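Naphthalene dioxygenase large subunit (Rhodococcus sp., PDB 2B1X) forms the large subunit of a Rieske-type oxygenase, carrying a Rieske [2Fe-2S] cluster in one domain and an iron (III) ion in its catalytic domain. Local coordinates at residues L14-V17 with W21-P24; R38-G43 with L436-L441; S165-D168 with L173-Y176; T297-L302 with E429-L434; L393-G398 with A422-F427. All coordinates share one frame; numbering follows the deposited sequence.

Contact 1. Residues L14-V17 with W21-P24; sequences LHDV and WTVP
The side chain of D16 leans over T22, and its atoms can be taken in turn. D16 CB lies 3.5 Å from the backbone atom T22 O and 3.6 Å from the hydroxyl T22 OG1, both plain van der Waals neighbours. Beyond it D16 CG and D16 OD2 each stay 4.1 Å from T22 OG1, so a water carries the link: it donates to D16 OD2 at 2.7 Å and is also hydrogen-bonded to T22 OG1. The same OD2 takes part in a salt bridge with K12, one turn back on the helix. T22 holds its hydroxyl between its own backbone N and carbonyl carbon (chi1 67°), which keeps OG1 on the side of the bridging water. The whole is a tight helix-to-strand connection: a short turn follows the end of helix 4-16, and strand 22-24 sets off to pair antiparallel with strand 392-394. Backbone bonds across the turn are two, both weak, and both end on D16 O, from W21 N at 2.8 Å with a strongly bent angle of 119° and from T22 N at 3.3 Å. W21 CA adds a nearly straight CH···O contact to V17 O. Farther along, V17 and V23 lie side by side and point the same way, their CG2 methyls 3.9 Å apart, while V17 also rests on M432 of helix 422-436.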
# COMPACT_ATOMS: atom_id res chain seq x y z
N LEU A 14 29.89 -13.32 14.39
CA LEU A 14 30.33 -13.38 15.78
C LEU A 14 31.85 -13.45 15.87
O LEU A 14 32.45 -12.92 16.80
CB LEU A 14 29.64 -14.55 16.49
CG LEU A 14 29.15 -14.33 17.92
CD1 LEU A 14 28.72 -12.87 18.24
CD2 LEU A 14 28.02 -15.29 18.21
N HIS A 15 32.49 -14.06 14.88
CA HIS A 15 33.95 -14.04 14.79
C HIS A 15 34.50 -12.68 14.30
O HIS A 15 35.48 -12.18 14.83
CB HIS A 15 34.46 -15.18 13.93
CG HIS A 15 35.90 -15.04 13.53
ND1 HIS A 15 36.95 -15.42 14.34
CD2 HIS A 15 36.46 -14.56 12.39
CE1 HIS A 15 38.09 -15.16 13.73
NE2 HIS A 15 37.82 -14.64 12.54
N ASP A 16 33.86 -12.10 13.29
CA ASP A 16 34.38 -10.88 12.65
C ASP A 16 34.30 -9.66 13.54
O ASP A 16 35.13 -8.76 13.43
CB ASP A 16 33.63 -10.58 11.36
CG ASP A 16 33.87 -11.60 10.28
OD1 ASP A 16 34.86 -12.39 10.36
OD2 ASP A 16 33.12 -11.68 9.28
N VAL A 17 33.29 -9.60 14.39
CA VAL A 17 33.00 -8.41 15.16
C VAL A 17 34.18 -8.04 16.04
O VAL A 17 34.45 -6.86 16.23
CB VAL A 17 31.67 -8.51 15.96
CG1 VAL A 17 31.78 -9.49 17.14
CG2 VAL A 17 31.24 -7.17 16.45
N TRP A 21 36.77 -6.52 13.09
CA TRP A 21 35.88 -5.42 13.50
C TRP A 21 34.90 -5.04 12.37
O TRP A 21 34.74 -3.85 12.06
CB TRP A 21 36.67 -4.19 13.98
CG TRP A 21 37.48 -4.40 15.27
CD1 TRP A 21 37.95 -5.59 15.77
CD2 TRP A 21 37.91 -3.39 16.21
NE1 TRP A 21 38.64 -5.38 16.94
CE2 TRP A 21 38.65 -4.04 17.23
CE3 TRP A 21 37.78 -1.99 16.27
CZ2 TRP A 21 39.22 -3.35 18.32
CZ3 TRP A 21 38.36 -1.30 17.34
CH2 TRP A 21 39.07 -1.99 18.35
N THR A 22 34.30 -6.04 11.75
CA THR A 22 33.24 -5.83 10.76
C THR A 22 32.04 -6.65 11.16
O THR A 22 32.14 -7.50 12.04
CB THR A 22 33.67 -6.22 9.33
OG1 THR A 22 33.87 -7.63 9.25
CG2 THR A 22 35.03 -5.59 8.96
N VAL A 23 30.90 -6.40 10.53
CA VAL A 23 29.66 -7.17 10.77
C VAL A 23 29.01 -7.38 9.40
O VAL A 23 29.06 -6.46 8.59
CB VAL A 23 28.70 -6.39 11.76
CG1 VAL A 23 27.30 -7.08 11.86
CG2 VAL A 23 29.30 -6.32 13.12
N PRO A 24 28.45 -8.58 9.12
CA PRO A 24 27.72 -8.82 7.86
C PRO A 24 26.56 -7.87 7.61
O PRO A 24 25.73 -7.65 8.48
CB PRO A 24 27.16 -10.24 8.05
CG PRO A 24 28.07 -10.87 9.04
CD PRO A 24 28.48 -9.79 9.96
O HOH W 1 31.75 -9.38 8.84

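Contact 2. Residues R38-G43 with L436-L441; sequences RERIFG and LAESPL
E438 OE2 is gripped by two arginines: R40 from across the contact and R7 of helix 4-16, which forms a salt bridge with it as well. This is a surface salt-bridge network, made by E39, R40 and E438, and it ties the end of helix 31-40 to the tail that follows helix 422-436. R40 NH1 gives the stronger of the two bonds, 2.9 Å to E438 OE2 at an N-H···O angle of 150°, and R40 NH2 adds a weak one to the same oxygen at 3.2 Å. The guanidinium thus forks onto one oxygen instead of pairing side by side with both. OE2 lies close to the guanidinium plane, but the bond from NH1 reaches it from above the carboxylate, 51° out of that plane; the two flat groups stand 71° apart. E438 reaches back to R40 through a chain bent at chi2, although its CB points away from the helix. On the other side of the network, E39 OE2 sits at the guanidinium edge, a long 3.9 Å from R40 NE. R40 NH1 also donates to M435 O, so this nitrogen holds both the last turn of helix 422-436 and the tail. One face of the guanidinium is occupied by the carbonyl of A437, too poorly angled for a hydrogen bond: A437 O stands 3.4 Å from R40 CZ, displaced toward the rim of the group.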
# COMPACT_ATOMS: atom_id res chain seq x y z
N ARG A 38 12.32 -11.21 15.81
CA ARG A 38 11.08 -10.99 16.55
C ARG A 38 10.99 -11.94 17.74
O ARG A 38 10.64 -11.54 18.83
CB ARG A 38 9.86 -11.20 15.62
CG ARG A 38 8.51 -11.12 16.30
CD ARG A 38 7.31 -11.50 15.39
NE ARG A 38 7.02 -10.48 14.36
CZ ARG A 38 7.27 -10.61 13.05
NH1 ARG A 38 7.82 -11.72 12.57
NH2 ARG A 38 6.94 -9.63 12.20
N GLU A 39 11.30 -13.22 17.52
CA GLU A 39 11.29 -14.16 18.62
C GLU A 39 12.56 -14.03 19.50
O GLU A 39 12.48 -13.94 20.74
CB GLU A 39 11.19 -15.57 18.07
CG GLU A 39 11.14 -16.66 19.14
CD GLU A 39 11.35 -18.05 18.55
OE1 GLU A 39 10.41 -18.54 17.88
OE2 GLU A 39 12.45 -18.63 18.76
N ARG A 40 13.72 -14.03 18.86
CA ARG A 40 14.96 -14.21 19.60
C ARG A 40 15.42 -12.96 20.30
O ARG A 40 16.04 -13.07 21.37
CB ARG A 40 16.05 -14.80 18.72
CG ARG A 40 15.67 -16.20 18.32
CD ARG A 40 16.77 -17.15 18.12
NE ARG A 40 16.24 -18.47 17.79
CZ ARG A 40 16.95 -19.48 17.33
NH1 ARG A 40 18.28 -19.35 17.14
NH2 ARG A 40 16.33 -20.63 17.07
N ILE A 41 15.10 -11.79 19.75
CA ILE A 41 15.35 -10.55 20.50
C ILE A 41 14.11 -10.08 21.26
O ILE A 41 14.15 -10.02 22.46
CB ILE A 41 15.92 -9.40 19.60
CG1 ILE A 41 17.45 -9.51 19.53
CG2 ILE A 41 15.60 -8.07 20.17
CD1 ILE A 41 17.95 -10.54 18.60
N PHE A 42 13.02 -9.80 20.54
CA PHE A 42 11.86 -9.14 21.15
C PHE A 42 11.01 -10.05 22.02
O PHE A 42 10.26 -9.57 22.88
CB PHE A 42 11.06 -8.33 20.10
CG PHE A 42 11.83 -7.15 19.56
CD1 PHE A 42 12.40 -7.20 18.27
CD2 PHE A 42 12.06 -6.02 20.34
CE1 PHE A 42 13.14 -6.17 17.78
CE2 PHE A 42 12.81 -4.95 19.85
CZ PHE A 42 13.36 -5.01 18.58
N GLY A 43 11.16 -11.36 21.82
CA GLY A 43 10.54 -12.32 22.71
C GLY A 43 11.35 -12.64 23.97
O GLY A 43 10.85 -13.37 24.83
N LEU A 436 21.48 -16.38 17.74
CA LEU A 436 21.97 -17.76 17.66
C LEU A 436 21.56 -18.64 18.84
O LEU A 436 21.77 -19.85 18.80
CB LEU A 436 23.50 -17.78 17.53
CG LEU A 436 24.08 -17.50 16.15
CD1 LEU A 436 25.59 -17.16 16.23
CD2 LEU A 436 23.83 -18.68 15.20
N ALA A 437 20.98 -18.05 19.88
CA ALA A 437 20.59 -18.82 21.06
C ALA A 437 19.44 -19.79 20.72
O ALA A 437 18.32 -19.36 20.43
CB ALA A 437 20.23 -17.88 22.22
N GLU A 438 19.72 -21.09 20.74
CA GLU A 438 18.68 -22.11 20.48
C GLU A 438 17.82 -22.29 21.73
O GLU A 438 16.60 -22.53 21.62
CB GLU A 438 19.29 -23.44 20.03
CG GLU A 438 19.96 -23.40 18.66
CD GLU A 438 19.00 -23.03 17.52
OE1 GLU A 438 18.01 -23.77 17.30
OE2 GLU A 438 19.25 -22.02 16.83
N SER A 439 18.46 -22.19 22.89
CA SER A 439 17.79 -21.99 24.18
C SER A 439 18.25 -20.65 24.80
O SER A 439 19.44 -20.32 24.72
CB SER A 439 18.08 -23.17 25.12
OG SER A 439 17.23 -24.27 24.83
N PRO A 440 17.31 -19.89 25.38
CA PRO A 440 17.56 -18.54 25.94
C PRO A 440 18.90 -18.24 26.66
O PRO A 440 19.52 -19.12 27.27
CB PRO A 440 16.39 -18.36 26.93
CG PRO A 440 15.28 -19.19 26.36
CD PRO A 440 15.90 -20.28 25.53
N LEU A 441 19.28 -16.95 26.60
CA LEU A 441 20.52 -16.37 27.15
C LEU A 441 21.73 -16.61 26.23
O LEU A 441 22.34 -15.66 25.71
CB LEU A 441 20.80 -16.84 28.59
CG LEU A 441 20.25 -16.02 29.78
CD1 LEU A 441 18.97 -16.65 30.34
CD2 LEU A 441 21.29 -15.84 30.87

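Contact 3. Residues S165-D168 with L173-Y176; sequences SLED and LKFY
Two short helices follow each other here, 166-170 and 174-181, and their backbones come closest at E167 and K174, with 7.8 Å between the CA atoms. That leaves room for one long side chain to bridge them. K174 starts toward the first helix and then bends at chi3 and chi4, which brings its ammonium group onto a main-chain oxygen: K174 NZ donates to E167 O at 3.0 Å. The lysine meets this oxygen at a C=O···N angle of 136°, tilted 32° from the carbonyl plane. NZ also donates to G171 O, so one ammonium group is held by two carbonyls, one in helix 166-170 and one just after it. The side chain of E167 crosses the lysine chain at about a right angle, and its carboxylate touches carbon: E167 OE1 is 3.5 Å from K174 CE but 4.6 Å from K174 NZ, beyond a salt bridge. Both side chains also lie against Y151 of strand 147-151. At the start of the first helix S165 is the N-cap, with S165 OG accepting from D168 N at 3.2 Å. These are two consecutive short helices joined by a tight link, the first N-capped by a serine, on the surface of the catalytic domain.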
# COMPACT_ATOMS: atom_id res chain seq x y z
N SER A 165 16.32 -10.70 35.92
CA SER A 165 15.61 -9.54 36.42
C SER A 165 16.05 -8.30 35.65
O SER A 165 17.19 -8.21 35.20
CB SER A 165 15.85 -9.36 37.92
OG SER A 165 17.11 -8.76 38.17
N LEU A 166 15.15 -7.33 35.53
CA LEU A 166 15.49 -6.04 34.95
C LEU A 166 16.83 -5.51 35.47
O LEU A 166 17.70 -5.09 34.68
CB LEU A 166 14.39 -5.01 35.20
CG LEU A 166 14.02 -3.91 34.18
CD1 LEU A 166 13.82 -2.54 34.85
CD2 LEU A 166 14.91 -3.77 32.88
N GLU A 167 16.99 -5.52 36.79
CA GLU A 167 18.20 -4.94 37.41
C GLU A 167 19.48 -5.65 36.97
O GLU A 167 20.49 -5.00 36.74
CB GLU A 167 18.11 -4.84 38.96
CG GLU A 167 16.93 -3.98 39.45
CD GLU A 167 17.26 -2.92 40.51
OE1 GLU A 167 18.43 -2.83 40.99
OE2 GLU A 167 16.32 -2.17 40.88
N ASP A 168 19.44 -6.98 36.87
CA ASP A 168 20.57 -7.74 36.32
C ASP A 168 20.81 -7.41 34.83
O ASP A 168 21.95 -7.27 34.37
CB ASP A 168 20.34 -9.25 36.51
CG ASP A 168 20.59 -9.71 37.97
OD1 ASP A 168 20.98 -8.90 38.83
OD2 ASP A 168 20.39 -10.88 38.33
N LEU A 173 25.01 -0.56 33.60
CA LEU A 173 24.35 0.59 33.00
C LEU A 173 23.57 1.43 34.00
O LEU A 173 23.44 2.65 33.82
CB LEU A 173 23.44 0.16 31.86
CG LEU A 173 23.31 0.96 30.57
CD1 LEU A 173 21.87 1.41 30.36
CD2 LEU A 173 24.31 2.10 30.34
N LYS A 174 23.09 0.81 35.09
CA LYS A 174 22.34 1.54 36.11
C LYS A 174 23.07 2.78 36.64
O LYS A 174 22.44 3.82 36.88
CB LYS A 174 21.91 0.61 37.26
CG LYS A 174 20.92 -0.49 36.78
CD LYS A 174 20.18 -1.18 37.93
CE LYS A 174 21.11 -1.93 38.89
NZ LYS A 174 22.02 -2.86 38.13
N PHE A 175 24.38 2.67 36.82
CA PHE A 175 25.25 3.78 37.25
C PHE A 175 25.07 5.05 36.39
O PHE A 175 25.03 6.16 36.91
CB PHE A 175 26.71 3.32 37.21
CG PHE A 175 27.72 4.39 37.59
CD1 PHE A 175 28.20 5.29 36.65
CD2 PHE A 175 28.22 4.46 38.89
CE1 PHE A 175 29.13 6.26 37.01
CE2 PHE A 175 29.16 5.41 39.25
CZ PHE A 175 29.61 6.32 38.31
N TYR A 176 24.93 4.85 35.09
CA TYR A 176 24.81 5.94 34.12
C TYR A 176 23.36 6.38 33.94
O TYR A 176 23.11 7.56 33.80
CB TYR A 176 25.41 5.50 32.77
CG TYR A 176 26.87 5.16 32.93
CD1 TYR A 176 27.29 3.82 33.01
CD2 TYR A 176 27.84 6.17 33.04
CE1 TYR A 176 28.66 3.50 33.19
CE2 TYR A 176 29.18 5.85 33.22
CZ TYR A 176 29.60 4.52 33.28
OH TYR A 176 30.96 4.23 33.49

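Contact 4. Residues T297-L302 with E429-L434; sequences TVFPNL and EYWMQL
The ring of F299 is the bump, and the hollow it fills is formed by Y430, W431 and L434 on one side of helix 422-436. Y430 closes one face. Its edge is turned into the ring of F299 in a T-shaped (edge-to-face) pair, with ring centroids 4.9 Å apart and planes at 71°; Y430 CD2 sits over the centre of the phenyl ring. The far end of that ring comes down on the helix itself, F299 CZ lying 3.9 Å from W431 CA and F299 CE1 the same distance from W431 CB. L434 comes from the opposite direction and sets its methyl CD1 3.6 Å from F299 CE2. The ring reaches this far because F299 CG extends anti to the backbone N (chi1 -169°). The other face of the F299 ring carries P300 CB, toward the rim, and P300 follows a cis peptide bond in the sharp turn between antiparallel strands 293-298 and 302-309. The indole of W431 leads away from this pocket, its NE1 bonded to E37 of helix 31-40. Helix 422-436 is thereby packed on the catalytic domain's sheet at this strand turn, with Y169 of helix 166-170 touching both P300 and Y430, and L14 of helix 4-16 packing on E429, M432 and Q433.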
# COMPACT_ATOMS: atom_id res chain seq x y z
N THR A 297 22.14 3.70 24.15
CA THR A 297 21.02 2.82 23.86
C THR A 297 20.97 1.77 24.95
O THR A 297 22.00 1.19 25.32
CB THR A 297 21.23 2.16 22.48
OG1 THR A 297 21.02 3.16 21.48
CG2 THR A 297 20.17 1.09 22.21
N VAL A 298 19.77 1.59 25.48
CA VAL A 298 19.45 0.44 26.30
C VAL A 298 18.97 -0.71 25.38
O VAL A 298 17.88 -0.66 24.80
CB VAL A 298 18.36 0.77 27.35
CG1 VAL A 298 18.13 -0.41 28.27
CG2 VAL A 298 18.77 2.01 28.15
N PHE A 299 19.78 -1.74 25.24
CA PHE A 299 19.41 -2.83 24.33
C PHE A 299 18.03 -3.39 24.67
O PHE A 299 17.72 -3.57 25.84
CB PHE A 299 20.43 -3.95 24.43
CG PHE A 299 20.28 -4.97 23.38
CD1 PHE A 299 21.03 -4.90 22.20
CD2 PHE A 299 19.40 -6.04 23.56
CE1 PHE A 299 20.89 -5.86 21.20
CE2 PHE A 299 19.23 -7.02 22.54
CZ PHE A 299 19.97 -6.92 21.37
N PRO A 300 17.21 -3.69 23.67
CA PRO A 300 17.52 -3.46 22.24
C PRO A 300 17.27 -2.06 21.68
O PRO A 300 18.15 -1.58 20.93
CB PRO A 300 16.63 -4.48 21.51
CG PRO A 300 15.45 -4.71 22.49
CD PRO A 300 15.91 -4.37 23.87
N ASN A 301 16.14 -1.43 21.97
CA ASN A 301 15.64 -0.37 21.07
C ASN A 301 15.16 0.89 21.80
O ASN A 301 14.33 1.63 21.28
CB ASN A 301 14.52 -0.92 20.15
CG ASN A 301 13.22 -1.21 20.92
OD1 ASN A 301 13.26 -1.54 22.10
ND2 ASN A 301 12.07 -1.06 20.26
N LEU A 302 15.68 1.13 23.01
CA LEU A 302 15.43 2.38 23.71
C LEU A 302 16.71 3.21 23.67
O LEU A 302 17.75 2.75 24.14
CB LEU A 302 15.04 2.14 25.19
CG LEU A 302 15.11 3.42 26.10
CD1 LEU A 302 14.01 4.38 25.67
CD2 LEU A 302 15.01 3.10 27.57
N GLU A 429 27.20 -7.60 18.79
CA GLU A 429 27.66 -8.88 19.34
C GLU A 429 26.57 -9.53 20.17
O GLU A 429 26.29 -10.74 20.02
CB GLU A 429 28.95 -8.72 20.20
CG GLU A 429 29.41 -10.03 20.83
CD GLU A 429 30.72 -9.93 21.60
OE1 GLU A 429 30.87 -9.05 22.48
OE2 GLU A 429 31.59 -10.77 21.36
N TYR A 430 25.97 -8.75 21.07
CA TYR A 430 24.88 -9.25 21.90
C TYR A 430 23.67 -9.64 21.03
O TYR A 430 23.06 -10.67 21.24
CB TYR A 430 24.47 -8.27 23.00
CG TYR A 430 23.47 -8.82 24.02
CD1 TYR A 430 23.72 -10.00 24.74
CD2 TYR A 430 22.24 -8.16 24.24
CE1 TYR A 430 22.78 -10.50 25.67
CE2 TYR A 430 21.32 -8.64 25.17
CZ TYR A 430 21.59 -9.82 25.86
OH TYR A 430 20.67 -10.26 26.76
N TRP A 431 23.36 -8.81 20.03
CA TRP A 431 22.24 -9.09 19.12
C TRP A 431 22.51 -10.46 18.45
O TRP A 431 21.64 -11.30 18.41
CB TRP A 431 22.12 -7.93 18.09
CG TRP A 431 21.07 -8.12 17.03
CD1 TRP A 431 19.80 -7.71 17.10
CD2 TRP A 431 21.22 -8.77 15.78
NE1 TRP A 431 19.11 -8.05 15.95
CE2 TRP A 431 19.97 -8.70 15.11
CE3 TRP A 431 22.30 -9.41 15.13
CZ2 TRP A 431 19.73 -9.28 13.85
CZ3 TRP A 431 22.07 -9.97 13.86
CH2 TRP A 431 20.79 -9.89 13.23
N MET A 432 23.74 -10.67 17.97
CA MET A 432 24.11 -11.90 17.29
C MET A 432 24.09 -13.11 18.23
O MET A 432 23.60 -14.17 17.84
CB MET A 432 25.48 -11.76 16.60
CG MET A 432 25.44 -10.95 15.28
SD MET A 432 27.04 -11.00 14.44
CE MET A 432 27.99 -9.79 15.39
N GLN A 433 24.54 -12.95 19.48
CA GLN A 433 24.44 -14.02 20.47
C GLN A 433 22.96 -14.43 20.66
O GLN A 433 22.64 -15.63 20.69
CB GLN A 433 25.09 -13.63 21.79
CG GLN A 433 26.64 -13.48 21.68
CD GLN A 433 27.28 -12.81 22.87
OE1 GLN A 433 26.62 -12.07 23.59
NE2 GLN A 433 28.60 -13.04 23.07
N LEU A 434 22.08 -13.45 20.77
CA LEU A 434 20.67 -13.72 21.01
C LEU A 434 20.01 -14.41 19.80
O LEU A 434 19.20 -15.30 19.98
CB LEU A 434 19.90 -12.46 21.41
CG LEU A 434 20.14 -11.89 22.81
CD1 LEU A 434 19.34 -10.61 22.98
CD2 LEU A 434 19.75 -12.90 23.92

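Contact 5. Residues L393-G398 with A422-F427; sequences LNYQMG and ANQRNF
Y395 meets helix 422-436 with its ring on Q424 and its CB on R425. The tight part is at the ring, where Y395 CE2 comes within 3.4 Å of Q424 CB and Y395 CD2 within 3.7 Å of the same carbon. Q424 then bends at chi2 (88°), carrying its amide away from the tyrosine with the two planes 67° apart. Alongside, R425 CG packs 3.7 Å from Y395 CB. Here the contact slackens: R425 CD and R425 NE are both 3.9 Å from Y395 O, and no hydrogen bond crosses between the segments. The guanidinium is occupied beyond Y395, in a cation-pi contact with W21 and a weak bond from NH1 to V17 O. Q396, partly exposed, turns away from the helix and closes an Asx turn in which N394 OD1 accepts from Q396 N at 3.0 Å; N394 ND2 returns a bond to Q396 OE1. At the subunit interface, R91 of the second subunit, a residue of the Rieske cluster pocket there, donates to N394 O. Y395 OH is bonded to D208 of helix 204-212, which also packs on Q424, so the tyrosine is wedged between that helix, helix 422-436 and V23 of strand 22-24.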
# COMPACT_ATOMS: atom_id res chain seq x y z
N LEU A 393 29.61 -4.45 7.04
CA LEU A 393 29.64 -3.10 7.61
C LEU A 393 31.00 -2.87 8.29
O LEU A 393 31.54 -3.80 8.90
CB LEU A 393 28.52 -3.00 8.64
CG LEU A 393 27.11 -3.30 8.13
CD1 LEU A 393 26.08 -3.33 9.29
CD2 LEU A 393 26.66 -2.32 7.02
N ASN A 394 31.56 -1.65 8.18
CA ASN A 394 32.87 -1.39 8.72
C ASN A 394 32.74 -0.76 10.12
O ASN A 394 32.29 0.39 10.26
CB ASN A 394 33.72 -0.53 7.75
CG ASN A 394 35.17 -0.31 8.24
OD1 ASN A 394 35.41 0.31 9.27
ND2 ASN A 394 36.15 -0.79 7.45
N TYR A 395 33.12 -1.52 11.14
CA TYR A 395 33.17 -1.03 12.48
C TYR A 395 34.63 -0.94 13.00
O TYR A 395 34.89 -1.13 14.21
CB TYR A 395 32.31 -1.94 13.36
CG TYR A 395 30.83 -1.71 13.15
CD1 TYR A 395 30.07 -2.61 12.42
CD2 TYR A 395 30.18 -0.57 13.70
CE1 TYR A 395 28.72 -2.40 12.21
CE2 TYR A 395 28.79 -0.38 13.51
CZ TYR A 395 28.10 -1.29 12.75
OH TYR A 395 26.76 -1.14 12.52
N GLN A 396 35.55 -0.63 12.09
CA GLN A 396 36.98 -0.68 12.42
C GLN A 396 37.57 0.57 13.10
O GLN A 396 38.79 0.67 13.26
CB GLN A 396 37.81 -0.98 11.17
CG GLN A 396 37.42 -2.30 10.45
CD GLN A 396 38.43 -2.64 9.36
OE1 GLN A 396 38.86 -1.76 8.60
NE2 GLN A 396 38.79 -3.92 9.27
N MET A 397 36.74 1.53 13.45
CA MET A 397 37.24 2.75 14.11
C MET A 397 37.95 2.41 15.42
O MET A 397 37.34 1.95 16.38
CB MET A 397 36.08 3.72 14.36
CG MET A 397 36.54 5.10 14.80
SD MET A 397 35.14 6.11 15.21
CE MET A 397 34.65 6.63 13.62
N GLY A 398 39.28 2.63 15.44
CA GLY A 398 40.05 2.43 16.66
C GLY A 398 40.80 1.10 16.63
O GLY A 398 41.61 0.81 17.51
N ALA A 422 33.38 0.77 19.37
CA ALA A 422 33.33 -0.33 20.35
C ALA A 422 31.90 -0.57 20.89
O ALA A 422 31.47 -1.73 21.05
CB ALA A 422 34.32 -0.09 21.50
N ASN A 423 31.17 0.51 21.13
CA ASN A 423 29.76 0.39 21.56
C ASN A 423 28.86 -0.28 20.53
O ASN A 423 28.09 -1.18 20.89
CB ASN A 423 29.18 1.74 21.96
CG ASN A 423 29.81 2.28 23.21
OD1 ASN A 423 30.69 1.62 23.83
ND2 ASN A 423 29.37 3.50 23.63
N GLN A 424 28.96 0.13 19.27
CA GLN A 424 28.16 -0.50 18.19
C GLN A 424 28.50 -1.99 18.04
O GLN A 424 27.62 -2.82 17.81
CB GLN A 424 28.38 0.22 16.85
CG GLN A 424 27.95 1.72 16.82
CD GLN A 424 29.03 2.73 17.26
OE1 GLN A 424 29.74 2.52 18.25
NE2 GLN A 424 29.13 3.84 16.53
N ARG A 425 29.79 -2.32 18.22
CA ARG A 425 30.25 -3.70 18.12
C ARG A 425 29.68 -4.58 19.23
O ARG A 425 29.30 -5.72 18.98
CB ARG A 425 31.77 -3.74 18.18
CG ARG A 425 32.43 -3.40 16.79
CD ARG A 425 33.82 -3.99 16.67
NE ARG A 425 34.63 -3.18 17.50
CZ ARG A 425 35.40 -3.56 18.50
NH1 ARG A 425 35.59 -4.84 18.85
NH2 ARG A 425 36.01 -2.61 19.15
N ASN A 426 29.71 -4.06 20.46
CA ASN A 426 29.11 -4.69 21.63
C ASN A 426 27.60 -4.89 21.48
O ASN A 426 27.05 -5.89 21.90
CB ASN A 426 29.41 -3.82 22.87
CG ASN A 426 28.84 -4.39 24.16
OD1 ASN A 426 29.21 -5.48 24.58
ND2 ASN A 426 27.96 -3.64 24.81
N PHE A 427 26.93 -3.92 20.88
CA PHE A 427 25.49 -4.00 20.70
C PHE A 427 25.20 -5.16 19.72
O PHE A 427 24.36 -6.01 19.99
CB PHE A 427 24.98 -2.65 20.17
CG PHE A 427 23.52 -2.64 19.78
CD1 PHE A 427 22.58 -2.12 20.65
CD2 PHE A 427 23.12 -3.10 18.53
CE1 PHE A 427 21.23 -2.08 20.30
CE2 PHE A 427 21.75 -3.08 18.17
CZ PHE A 427 20.82 -2.53 19.07

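In the fold
Helix 422-436 and the tail after it run through contacts 5, 4 and 2 in turn. Contacts 4 and 5 meet where F299 CD1 lies 3.4 Å from F427 CE1, and contacts 2 and 4 where R40 CB lies 3.4 Å from L434 O. Contact 1 joins contact 5 through strands 22-24 and 392-394, with V23 O 2.6 Å from L393 N, and reaches contact 2 through L14 and L436 and contact 4 through V17 and M432. Contact 3 touches contact 4 alone, where L173 meets V298. Contact 5 stands back from the metal, the Q424 side chain about 11 Å from the iron (III) ion, whose ligands are H216, H221 and D372.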